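Local structure of 303aa long hypothetical esterase (Sulfolobus tokodaii, 3AIN) at residues G215-T219 with H262-R266. The protein probably hydrolyses carboxylic ester bonds, as a thermostable carboxylesterase of the hormone-sensitive-lipase-like group with an alpha/beta hydrolase fold. The protein carries 1 engineered substitution. Numbering follows the deposited sequence.
Sequences GFFLT and HDPLR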
# COMPACT_ATOMS: atom_id res chain seq x y z
N GLY A 215 -11.80 2.95 -22.66
CA GLY A 215 -11.20 1.62 -22.63
C GLY A 215 -10.91 1.04 -21.26
O GLY A 215 -10.37 -0.07 -21.15
N PHE A 216 -11.12 1.83 -20.20
CA PHE A 216 -10.78 1.38 -18.85
C PHE A 216 -11.98 1.50 -17.91
O PHE A 216 -11.85 2.02 -16.79
CB PHE A 216 -9.57 2.16 -18.31
CG PHE A 216 -8.32 2.01 -19.14
CD1 PHE A 216 -7.78 3.10 -19.80
CD2 PHE A 216 -7.62 0.81 -19.17
CE1 PHE A 216 -6.59 2.98 -20.51
CE2 PHE A 216 -6.44 0.69 -19.87
CZ PHE A 216 -5.91 1.78 -20.53
N PHE A 217 -13.14 0.96 -18.36
CA PHE A 217 -14.32 0.84 -17.50
C PHE A 217 -15.12 2.10 -17.15
O PHE A 217 -16.28 2.24 -17.54
CB PHE A 217 -13.96 0.09 -16.20
CG PHE A 217 -15.15 -0.29 -15.34
CD1 PHE A 217 -15.18 0.02 -13.98
CD2 PHE A 217 -16.24 -0.97 -15.88
CE1 PHE A 217 -16.27 -0.34 -13.18
CE2 PHE A 217 -17.28 -1.42 -15.06
CZ PHE A 217 -17.33 -1.05 -13.73
N LEU A 218 -14.43 3.09 -16.55
CA LEU A 218 -15.07 4.36 -16.25
C LEU A 218 -14.62 5.24 -17.41
O LEU A 218 -13.43 5.51 -17.55
CB LEU A 218 -14.53 4.96 -14.94
CG LEU A 218 -15.10 6.37 -14.68
CD1 LEU A 218 -16.59 6.37 -14.42
CD2 LEU A 218 -14.34 6.96 -13.50
N THR A 219 -15.57 5.70 -18.23
CA THR A 219 -15.26 6.53 -19.41
C THR A 219 -15.63 8.01 -19.23
O THR A 219 -16.45 8.37 -18.37
CB THR A 219 -16.00 6.01 -20.68
OG1 THR A 219 -17.41 6.22 -20.53
CG2 THR A 219 -15.71 4.52 -20.88
N HIS A 262 -4.56 3.14 -14.36
CA HIS A 262 -5.29 3.30 -15.62
C HIS A 262 -6.66 3.93 -15.37
O HIS A 262 -7.66 3.47 -15.88
CB HIS A 262 -5.49 1.93 -16.28
CG HIS A 262 -4.21 1.21 -16.58
ND1 HIS A 262 -3.20 1.79 -17.32
CD2 HIS A 262 -3.72 0.04 -16.12
CE1 HIS A 262 -2.14 1.01 -17.29
NE2 HIS A 262 -2.46 -0.11 -16.65
N ASP A 263 -6.68 5.01 -14.61
CA ASP A 263 -7.94 5.60 -14.12
C ASP A 263 -7.95 7.05 -14.58
O ASP A 263 -6.96 7.78 -14.36
CB ASP A 263 -7.90 5.56 -12.59
CG ASP A 263 -9.19 6.02 -11.95
OD1 ASP A 263 -10.00 6.75 -12.58
OD2 ASP A 263 -9.25 5.88 -10.69
N PRO A 264 -9.02 7.48 -15.29
CA PRO A 264 -9.04 8.90 -15.63
C PRO A 264 -8.95 9.83 -14.41
O PRO A 264 -8.55 10.99 -14.57
CB PRO A 264 -10.38 9.08 -16.38
CG PRO A 264 -11.25 7.99 -15.84
CD PRO A 264 -10.28 6.82 -15.68
N LEU A 265 -9.36 9.36 -13.23
CA LEU A 265 -9.30 10.19 -12.00
C LEU A 265 -7.94 10.18 -11.31
O LEU A 265 -7.79 10.74 -10.21
CB LEU A 265 -10.33 9.72 -10.96
CG LEU A 265 -11.82 9.66 -11.33
CD1 LEU A 265 -12.73 9.56 -10.08
CD2 LEU A 265 -12.28 10.73 -12.25
N ARG A 266 -6.97 9.45 -11.87
CA ARG A 266 -5.69 9.28 -11.17
C ARG A 266 -5.09 10.63 -10.80
O ARG A 266 -4.65 10.84 -9.65
CB ARG A 266 -4.70 8.51 -12.04
CG ARG A 266 -3.42 8.13 -11.33
CD ARG A 266 -2.41 7.60 -12.38
NE ARG A 266 -1.94 8.70 -13.22
CZ ARG A 266 -1.71 8.61 -14.53
NH1 ARG A 266 -1.92 7.47 -15.18
NH2 ARG A 266 -1.28 9.68 -15.21
O HOH W 1 -10.09 3.18 -15.04
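F216 lays one face of its ring over H262 CB, which sits 3.9 Å from the ring centroid and 16° off its normal, a CH-pi contact. The two rings lie nearly parallel, their planes 14° apart, but are slid so far past each other that they barely overlap. With CG anti to the carbonyl carbon (chi1 -60°), the phenyl ring swings beside its own backbone N and onto H262. No direct hydrogen bond joins the segments; one water donates to both F216 O (2.7 Å) and H262 O (2.6 Å). Farther along, L218 brings CD2 to within 4.0 Å of P264 CG and 4.3 Å of L265 CG. Cutting F216 back to an alanine is likely to strip H262 CB of its aromatic cover and open a gap against the imidazole. The D263 side chain caps the type I turn: OD1 accepts from L265 N at 2.8 Å, from above the carboxylate plane, while R266 N bonds to D263 O, and together they help hold the turn into helix 266-278. I223 of helix 220-230 backs both L218 and P264. D263 also touches H293, consistent with the acid-histidine pairing of the catalytic triad in HSL-like hydrolases. Apolar surface and one water, whose two donated bonds satisfy the facing carbonyl oxygens, thus hold the loop before helix 220-230 to the turn bearing D263.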